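Local coordinates for tail spike protein gp49 (Pseudomonas phage LKA1, PDB 4RU4), which probably serves as the trimeric tailspike with which the phage cleaves the O-specific polysaccharide of its Pseudomonas host, acting as a lyase during entry, at residues G95-R101 against S210-V214; A120-I124 against F136-L142; Y540-V546 against Q596-E601. All coordinates share one frame; numbering follows the deposited sequence.

Contact 1. Residues G95-R101 against S210-V214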
loop_
_atom_site.group_PDB
_atom_site.type_symbol
_atom_site.label_atom_id
_atom_site.label_comp_id
_atom_site.label_asym_id
_atom_site.label_seq_id
_atom_site.Cartn_x
_atom_site.Cartn_y
_atom_site.Cartn_z
ATOM N N GLY B 95 6.337 -1.718 -30.152
ATOM C CA GLY B 95 7.119 -2.095 -28.995
ATOM C C GLY B 95 8.566 -1.663 -29.149
ATOM O O GLY B 95 8.890 -0.721 -29.877
ATOM N N ALA B 96 9.448 -2.365 -28.457
ATOM C CA ALA B 96 10.836 -1.942 -28.329
ATOM C C ALA B 96 11.587 -2.032 -29.649
ATOM O O ALA B 96 12.695 -1.518 -29.756
ATOM C CB ALA B 96 11.553 -2.786 -27.250
ATOM N N THR B 97 10.992 -2.691 -30.652
ATOM C CA THR B 97 11.636 -2.785 -31.975
ATOM C C THR B 97 11.312 -1.584 -32.858
ATOM O O THR B 97 11.851 -1.461 -33.958
ATOM C CB THR B 97 11.241 -4.070 -32.732
ATOM O OG1 THR B 97 9.823 -4.206 -32.694
ATOM C CG2 THR B 97 11.882 -5.301 -32.087
ATOM N N SER B 98 10.425 -0.710 -32.387
ATOM C CA SER B 98 10.136 0.540 -33.082
ATOM C C SER B 98 11.066 1.596 -32.494
ATOM O O SER B 98 10.747 2.240 -31.470
ATOM C CB SER B 98 8.669 0.945 -32.908
ATOM O OG SER B 98 7.781 0.053 -33.575
ATOM N N ILE B 99 12.230 1.742 -33.116
ATOM C CA ILE B 99 13.326 2.524 -32.549
ATOM C C ILE B 99 13.524 3.858 -33.232
ATOM O O ILE B 99 13.639 3.928 -34.468
ATOM C CB ILE B 99 14.634 1.724 -32.638
ATOM C CG1 ILE B 99 14.559 0.512 -31.713
ATOM C CG2 ILE B 99 15.863 2.588 -32.319
ATOM C CD1 ILE B 99 15.530 -0.601 -32.100
ATOM N N ILE B 100 13.559 4.921 -32.428
ATOM C CA ILE B 100 13.921 6.251 -32.919
ATOM C C ILE B 100 15.315 6.590 -32.370
ATOM O O ILE B 100 15.535 6.574 -31.156
ATOM C CB ILE B 100 12.912 7.330 -32.461
ATOM C CG1 ILE B 100 11.513 7.039 -32.998
ATOM C CG2 ILE B 100 13.374 8.713 -32.880
ATOM C CD1 ILE B 100 10.407 7.887 -32.311
ATOM N N ARG B 101 16.252 6.883 -33.262
ATOM C CA ARG B 101 17.671 6.917 -32.895
ATOM C C ARG B 101 18.354 8.157 -33.441
ATOM O O ARG B 101 18.668 8.221 -34.631
ATOM C CB ARG B 101 18.398 5.664 -33.443
ATOM C CG ARG B 101 19.835 5.496 -32.914
ATOM C CD ARG B 101 20.618 4.415 -33.686
ATOM N NE ARG B 101 19.929 3.128 -33.586
ATOM C CZ ARG B 101 20.079 2.278 -32.573
ATOM N NH1 ARG B 101 20.894 2.565 -31.563
ATOM N NH2 ARG B 101 19.408 1.142 -32.553
ATOM N N SER B 210 4.753 2.438 -26.787
ATOM C CA SER B 210 5.232 1.244 -27.474
ATOM C C SER B 210 6.270 1.563 -28.514
ATOM O O SER B 210 6.156 1.107 -29.669
ATOM C CB SER B 210 4.046 0.549 -28.124
ATOM O OG SER B 210 3.203 0.009 -27.125
ATOM N N ILE B 211 7.259 2.362 -28.109
ATOM C CA ILE B 211 8.403 2.696 -28.947
ATOM C C ILE B 211 9.647 2.645 -28.055
ATOM O O ILE B 211 9.552 2.584 -26.818
ATOM C CB ILE B 211 8.289 4.102 -29.587
ATOM C CG1 ILE B 211 8.154 5.184 -28.499
ATOM C CG2 ILE B 211 7.127 4.175 -30.591
ATOM C CD1 ILE B 211 8.517 6.605 -28.943
ATOM N N GLN B 212 10.800 2.634 -28.691
ATOM C CA GLN B 212 12.071 2.782 -27.995
ATOM C C GLN B 212 12.828 3.988 -28.556
ATOM O O GLN B 212 12.966 4.143 -29.773
ATOM C CB GLN B 212 12.911 1.508 -28.109
ATOM C CG GLN B 212 14.361 1.677 -27.591
ATOM C CD GLN B 212 15.107 0.361 -27.398
ATOM O OE1 GLN B 212 16.103 0.328 -26.686
ATOM N NE2 GLN B 212 14.640 -0.725 -28.041
ATOM N N ILE B 213 13.267 4.863 -27.665
ATOM C CA ILE B 213 14.131 5.976 -28.045
ATOM C C ILE B 213 15.535 5.611 -27.577
ATOM O O ILE B 213 15.741 5.374 -26.385
ATOM C CB ILE B 213 13.665 7.260 -27.348
ATOM C CG1 ILE B 213 12.372 7.741 -27.990
ATOM C CG2 ILE B 213 14.760 8.371 -27.407
ATOM C CD1 ILE B 213 11.722 8.833 -27.198
ATOM N N VAL B 214 16.497 5.516 -28.501
ATOM C CA VAL B 214 17.892 5.365 -28.077
ATOM C C VAL B 214 18.532 6.718 -28.284
ATOM O O VAL B 214 18.990 7.037 -29.397
ATOM C CB VAL B 214 18.619 4.292 -28.869
ATOM C CG1 VAL B 214 20.076 4.138 -28.367
ATOM C CG2 VAL B 214 17.848 2.966 -28.762
#

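Contact 2. Residues A120-I124 against F136-L142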
loop_
_atom_site.group_PDB
_atom_site.type_symbol
_atom_site.label_atom_id
_atom_site.label_comp_id
_atom_site.label_asym_id
_atom_site.label_seq_id
_atom_site.Cartn_x
_atom_site.Cartn_y
_atom_site.Cartn_z
ATOM N N ALA B 120 -3.356 33.675 -21.395
ATOM C CA ALA B 120 -3.745 34.581 -20.318
ATOM C C ALA B 120 -5.255 34.591 -20.130
ATOM O O ALA B 120 -5.985 34.663 -21.102
ATOM C CB ALA B 120 -3.238 36.020 -20.599
ATOM N N LEU B 121 -5.691 34.514 -18.875
ATOM C CA LEU B 121 -7.098 34.669 -18.488
ATOM C C LEU B 121 -7.189 35.995 -17.745
ATOM O O LEU B 121 -6.159 36.534 -17.347
ATOM C CB LEU B 121 -7.515 33.523 -17.545
ATOM C CG LEU B 121 -7.790 32.158 -18.192
ATOM C CD1 LEU B 121 -7.739 31.012 -17.151
ATOM C CD2 LEU B 121 -9.149 32.186 -18.901
ATOM N N PRO B 122 -8.410 36.515 -17.519
ATOM C CA PRO B 122 -8.462 37.718 -16.671
ATOM C C PRO B 122 -7.920 37.460 -15.250
ATOM O O PRO B 122 -7.810 36.299 -14.808
ATOM C CB PRO B 122 -9.964 38.046 -16.611
ATOM C CG PRO B 122 -10.590 37.334 -17.786
ATOM C CD PRO B 122 -9.758 36.069 -17.933
ATOM N N ASN B 123 -7.580 38.544 -14.550
ATOM C CA ASN B 123 -7.145 38.474 -13.158
ATOM C C ASN B 123 -8.274 38.056 -12.221
ATOM O O ASN B 123 -9.450 38.072 -12.592
ATOM C CB ASN B 123 -6.556 39.824 -12.716
ATOM C CG ASN B 123 -5.273 40.170 -13.468
ATOM O OD1 ASN B 123 -4.493 39.279 -13.838
ATOM N ND2 ASN B 123 -5.061 41.464 -13.726
ATOM N N ILE B 124 -7.909 37.689 -10.993
ATOM C CA ILE B 124 -8.885 37.244 -10.012
ATOM C C ILE B 124 -8.797 38.058 -8.710
ATOM O O ILE B 124 -7.756 38.658 -8.428
ATOM C CB ILE B 124 -8.698 35.733 -9.687
ATOM C CG1 ILE B 124 -7.326 35.469 -9.045
ATOM C CG2 ILE B 124 -8.850 34.877 -10.964
ATOM C CD1 ILE B 124 -7.208 34.027 -8.423
ATOM N N PHE B 136 -13.281 36.075 -11.276
ATOM C CA PHE B 136 -12.501 36.701 -12.329
ATOM C C PHE B 136 -12.943 38.134 -12.562
ATOM O O PHE B 136 -14.127 38.463 -12.412
ATOM C CB PHE B 136 -12.633 35.895 -13.620
ATOM C CG PHE B 136 -11.783 34.650 -13.634
ATOM C CD1 PHE B 136 -12.276 33.452 -13.137
ATOM C CD2 PHE B 136 -10.496 34.685 -14.135
ATOM C CE1 PHE B 136 -11.494 32.291 -13.156
ATOM C CE2 PHE B 136 -9.701 33.533 -14.146
ATOM C CZ PHE B 136 -10.213 32.336 -13.634
ATOM N N ALA B 137 -11.985 38.985 -12.921
ATOM C CA ALA B 137 -12.250 40.402 -13.128
ATOM C C ALA B 137 -13.204 40.660 -14.287
ATOM O O ALA B 137 -13.867 41.688 -14.324
ATOM C CB ALA B 137 -10.948 41.156 -13.345
ATOM N N SER B 138 -13.276 39.733 -15.234
ATOM C CA SER B 138 -14.148 39.898 -16.398
ATOM C C SER B 138 -14.415 38.513 -16.971
ATOM O O SER B 138 -13.850 37.534 -16.475
ATOM C CB SER B 138 -13.496 40.811 -17.446
ATOM O OG SER B 138 -12.339 40.216 -18.014
ATOM N N THR B 139 -15.259 38.418 -17.997
ATOM C CA THR B 139 -15.710 37.099 -18.485
ATOM C C THR B 139 -14.570 36.149 -18.885
ATOM O O THR B 139 -13.835 36.453 -19.815
ATOM C CB THR B 139 -16.591 37.259 -19.754
ATOM O OG1 THR B 139 -17.710 38.095 -19.462
ATOM C CG2 THR B 139 -17.083 35.898 -20.237
ATOM N N PRO B 140 -14.424 34.994 -18.193
ATOM C CA PRO B 140 -13.331 34.079 -18.545
ATOM C C PRO B 140 -13.714 33.077 -19.619
ATOM O O PRO B 140 -14.837 32.570 -19.605
ATOM C CB PRO B 140 -13.071 33.332 -17.233
ATOM C CG PRO B 140 -14.404 33.306 -16.556
ATOM C CD PRO B 140 -15.073 34.614 -16.925
ATOM N N ASN B 141 -12.784 32.774 -20.525
ATOM C CA ASN B 141 -13.056 31.786 -21.562
ATOM C C ASN B 141 -12.816 30.367 -21.029
ATOM O O ASN B 141 -11.844 29.699 -21.413
ATOM C CB ASN B 141 -12.217 32.047 -22.820
ATOM C CG ASN B 141 -12.574 31.106 -23.954
ATOM O OD1 ASN B 141 -13.722 30.710 -24.090
ATOM N ND2 ASN B 141 -11.576 30.701 -24.743
ATOM N N LEU B 142 -13.714 29.930 -20.141
ATOM C CA LEU B 142 -13.600 28.639 -19.454
ATOM C C LEU B 142 -14.944 27.909 -19.439
ATOM O O LEU B 142 -15.986 28.550 -19.317
ATOM C CB LEU B 142 -13.135 28.861 -18.010
ATOM C CG LEU B 142 -11.724 29.417 -17.824
ATOM C CD1 LEU B 142 -11.493 29.772 -16.368
ATOM C CD2 LEU B 142 -10.696 28.371 -18.285
#

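Contact 3. Residues Y540-V546 against Q596-E601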
loop_
_atom_site.group_PDB
_atom_site.type_symbol
_atom_site.label_atom_id
_atom_site.label_comp_id
_atom_site.label_asym_id
_atom_site.label_seq_id
_atom_site.Cartn_x
_atom_site.Cartn_y
_atom_site.Cartn_z
ATOM N N TYR B 540 17.708 7.628 29.435
ATOM C CA TYR B 540 16.643 8.598 29.173
ATOM C C TYR B 540 17.201 10.019 28.964
ATOM O O TYR B 540 18.332 10.305 29.360
ATOM C CB TYR B 540 15.625 8.593 30.334
ATOM C CG TYR B 540 14.819 7.317 30.428
ATOM C CD1 TYR B 540 13.652 7.154 29.672
ATOM C CD2 TYR B 540 15.226 6.269 31.272
ATOM C CE1 TYR B 540 12.912 5.985 29.740
ATOM C CE2 TYR B 540 14.498 5.075 31.347
ATOM C CZ TYR B 540 13.319 4.950 30.586
ATOM O OH TYR B 540 12.579 3.784 30.653
ATOM N N PRO B 541 16.415 10.914 28.324
ATOM C CA PRO B 541 16.896 12.295 28.156
ATOM C C PRO B 541 16.997 13.064 29.465
ATOM O O PRO B 541 17.731 14.042 29.524
ATOM C CB PRO B 541 15.843 12.954 27.245
ATOM C CG PRO B 541 15.010 11.824 26.683
ATOM C CD PRO B 541 15.120 10.677 27.664
ATOM N N LYS B 542 16.271 12.632 30.495
ATOM C CA LYS B 542 16.320 13.266 31.816
ATOM C C LYS B 542 15.832 12.208 32.804
ATOM O O LYS B 542 15.431 11.134 32.373
ATOM C CB LYS B 542 15.400 14.495 31.858
ATOM C CG LYS B 542 13.934 14.184 31.496
ATOM C CD LYS B 542 13.152 15.485 31.257
ATOM C CE LYS B 542 11.669 15.212 31.120
ATOM N NZ LYS B 542 10.896 16.500 31.039
ATOM N N ALA B 543 15.874 12.486 34.107
ATOM C CA ALA B 543 15.411 11.496 35.090
ATOM C C ALA B 543 13.980 11.087 34.773
ATOM O O ALA B 543 13.107 11.922 34.579
ATOM C CB ALA B 543 15.495 12.033 36.482
ATOM N N PRO B 544 13.755 9.785 34.646
ATOM C CA PRO B 544 12.415 9.334 34.290
ATOM C C PRO B 544 11.490 9.297 35.509
ATOM O O PRO B 544 11.940 9.466 36.657
ATOM C CB PRO B 544 12.671 7.919 33.775
ATOM C CG PRO B 544 13.906 7.461 34.574
ATOM C CD PRO B 544 14.752 8.696 34.625
ATOM N N THR B 545 10.200 9.125 35.245
ATOM C CA THR B 545 9.213 8.913 36.296
ATOM C C THR B 545 9.312 7.471 36.747
ATOM O O THR B 545 9.121 6.567 35.953
ATOM C CB THR B 545 7.811 9.235 35.752
ATOM O OG1 THR B 545 7.827 10.586 35.253
ATOM C CG2 THR B 545 6.720 9.128 36.830
ATOM N N VAL B 546 9.649 7.271 38.020
ATOM C CA VAL B 546 9.966 5.943 38.559
ATOM C C VAL B 546 8.926 5.463 39.582
ATOM O O VAL B 546 8.520 6.235 40.468
ATOM C CB VAL B 546 11.364 6.001 39.257
ATOM C CG1 VAL B 546 11.695 4.679 39.971
ATOM C CG2 VAL B 546 12.453 6.357 38.209
ATOM N N GLN B 596 9.949 0.378 37.912
ATOM C CA GLN B 596 9.802 0.708 36.504
ATOM C C GLN B 596 10.006 2.199 36.274
ATOM O O GLN B 596 9.918 3.005 37.201
ATOM C CB GLN B 596 8.449 0.243 35.962
ATOM C CG GLN B 596 7.233 1.004 36.514
ATOM C CD GLN B 596 5.974 0.238 36.231
ATOM O OE1 GLN B 596 5.752 -0.828 36.798
ATOM N NE2 GLN B 596 5.185 0.723 35.285
ATOM N N ALA B 597 10.298 2.555 35.030
ATOM C CA ALA B 597 10.724 3.909 34.699
ATOM C C ALA B 597 10.177 4.236 33.312
ATOM O O ALA B 597 10.146 3.359 32.433
ATOM C CB ALA B 597 12.288 3.991 34.692
ATOM N N GLY B 598 9.771 5.486 33.094
ATOM C CA GLY B 598 9.329 5.900 31.775
ATOM C C GLY B 598 9.088 7.398 31.782
ATOM O O GLY B 598 9.229 8.028 32.834
ATOM N N ILE B 599 8.791 7.981 30.615
ATOM C CA ILE B 599 8.442 9.387 30.587
ATOM C C ILE B 599 7.097 9.529 29.872
ATOM O O ILE B 599 6.905 8.969 28.797
ATOM C CB ILE B 599 9.568 10.267 29.990
ATOM C CG1 ILE B 599 10.881 10.116 30.808
ATOM C CG2 ILE B 599 9.138 11.738 29.998
ATOM C CD1 ILE B 599 12.160 10.818 30.167
ATOM N N TYR B 600 6.167 10.280 30.464
ATOM C CA TYR B 600 4.779 10.209 30.030
ATOM C C TYR B 600 4.159 11.594 30.040
ATOM O O TYR B 600 3.210 11.827 30.772
ATOM C CB TYR B 600 3.961 9.315 30.982
ATOM C CG TYR B 600 4.660 8.050 31.478
ATOM C CD1 TYR B 600 4.753 6.917 30.685
ATOM C CD2 TYR B 600 5.174 7.986 32.771
ATOM C CE1 TYR B 600 5.369 5.758 31.160
ATOM C CE2 TYR B 600 5.796 6.846 33.249
ATOM C CZ TYR B 600 5.889 5.733 32.453
ATOM O OH TYR B 600 6.511 4.598 32.964
ATOM N N GLU B 601 4.676 12.496 29.206
ATOM C CA GLU B 601 4.256 13.894 29.249
ATOM C C GLU B 601 3.272 14.290 28.135
ATOM O O GLU B 601 2.773 15.411 28.115
ATOM C CB GLU B 601 5.492 14.791 29.196
ATOM C CG GLU B 601 6.422 14.610 30.409
ATOM C CD GLU B 601 7.719 15.362 30.250
ATOM O OE1 GLU B 601 7.984 15.841 29.126
ATOM O OE2 GLU B 601 8.478 15.461 31.244
HETATM O O HOH W 1 6.592 11.536 33.048
HETATM O O HOH W 2 7.098 4.622 35.575
#

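Contact 1. Residues G95-R101 against S210-V214
A first torsion of 171° at Gln212 swings CG away from the backbone N, and the chain runs on extended, carrying its amide across to the turn at Ala96. Gln212 NE2 donates to Ala96 O over 2.7 Å, meeting that oxygen in the carbonyl plane on a lone pair, with the oxygen also in the plane of the glutamine amide. The bond ties the side chain to the type I turn from Gly95 to Ser98, and alongside it Ile99 CG1 lies 3.9 Å from Gln212 NE2.

The backbones that carry these side chains pair in parallel. Ser98 O receives Gln212 N at 2.8 Å in an almost straight bond, Gln212 O receives Ile100 N at 2.8 Å, and Ile100 O receives Val214 N at 3.0 Å, alternating between the strands. At the first residue of the turn, Gly95 N donates to Ser210 O from well above the carbonyl plane.

Side chains divide between the two faces. Ile99, Gln212 and Val214 share one, where Ile99 CG2 approaches Val214 CG2 at 4.1 Å and Arg101 NH1 lies 3.7 Å from Val214 CG1; the guanidinium also forms a salt bridge with Asp76. On the opposite face Ile100 and Ile213 turn inward to pack on Val111, and Ile100 CD1 reaches Ile211 CD1 at 4.1 Å.

Strand 75-79 flanks 98-101 on one side and 237-240 flanks 212-214 on the other, again in parallel. Such stacking of successive parallel strands, with aliphatic residues directed inward, is the hallmark of the right-handed beta-helix of pectate-lyase-like proteins.

Contact 2. Residues A120-I124 against F136-L142
Leu121 meets the second segment at two places. Leu121 CB lies 4.0 Å from Phe136 CE2, whereas the far end of the side chain turns to Leu142, with Leu121 CD2 3.9 Å from Leu142 CG. Phe148 of strand 147-151 touches both leucines, joining them to the body of the domain.

At Pro122 the ring and the carbonyl have separate tasks. Pro122 CG rests 3.4 Å from Ser138 OG, and CD faces Pro140. Pro122 O approaches the edge of the Phe136 ring near its plane, 3.2 Å from Phe136 CD2, where the partial positive charge of the ring hydrogens would favour it.

Asn123 contributes through its backbone. Asn123 O accepts Ala137 N at 2.7 Å, a bond with an angle of 157° at the hydrogen, and the same oxygen lies near Phe136 CA. This is the sole hydrogen bond joining 120-124 to 136-142.

Ile124 completes the walk. With chi1 at 63°, CG1 occupies the crowded position between the backbone N and the carbonyl carbon, leaving CG2 beside the N and over the Phe136 ring. Ile124 CG2 makes a CH-pi contact 3.7 Å from the Phe136 ring centroid. The Phe136 ring thus has Ile124 CG2 over one face and Pro140 CB toward the rim of the other, with Ile198 and Val181 of neighbouring strands also against it.

Within this Ig-like domain the two loops are therefore held chiefly by apolar and aromatic contacts about one phenylalanine, a chemistry that depends on close fit more than on charge, with a single backbone bond fixing their register near Ala137.

Contact 3. Residues Y540-V546 against Q596-E601
Thr545 and Gly598 form an antiparallel hydrogen-bonded pair, joining the start of strand 545-551 to the end of 590-600 near the base of the C-terminal Ig-like domain. Thr545 N donates to Gly598 O at 2.8 Å, and Gly598 N returns a bond to Thr545 O at 3.1 Å. The neighbouring pair, Val546 with Ala597, is non-hydrogen-bonded.

Apolar contacts gather on the face that carries Ala597. Ala597 CB meets Pro544 CG at 3.8 Å, and Pro544 CB in turn lies over the centre of the Tyr540 ring. Ile599 places CG1 anti to the carbonyl carbon (chi1 -59°), which directs CD1 among Tyr540, Pro541 and the base of Lys542; Ile599 CD1 is 3.9 Å from Pro541 CD. The phenol end of Tyr540 is held by Pro513 O, and Met512 and Leu515 of strand 510-522 touch its side chain.

Charge enters at the end of the second segment. Lys542, extended beyond CG, brings Lys542 NZ to within 2.6 Å of Glu601 OE2, a salt bridge received on the carboxylate's syn lone pair. Glu601 OE1 accepts from Met510 N, so the two oxygens are anchored by different partners.

Other subunits close around the strand pair: Pro544 O binds Arg518 of the third subunit, and Gln596 OE1 accepts from Gln547 of the second.

Two waters finish the account on the Thr545 side. One joins Thr545 OG1 to Tyr600 N; the other lies in the plane of the Tyr600 ring at its edge, donating to Thr545 O at 2.8 Å and accepting from Tyr600 OH at 2.7 Å.

How the contacts relate
The three contacts join different architectures of one elongated chain. Contact 1 lies on the beta-helical body and contact 3 across the chain's centre, about 63 Å away between centres; contact 2 belongs to an Ig-like domain inserted between the segments of contact 1. Contacts 1 and 3 each pair strands (98-107 with 212-214, 545-551 with 590-600), whereas contact 2 joins loops, and no strand is shared between them. Contact 3 is the most buried and other subunits touch it extensively; contact 1, partly buried, meets one through its turn; contact 2, reached by no other chain, has several exposed residues. Chemistry follows place: parallel bonding, then aromatic and proline packing, then antiparallel pairing with a salt bridge and waters.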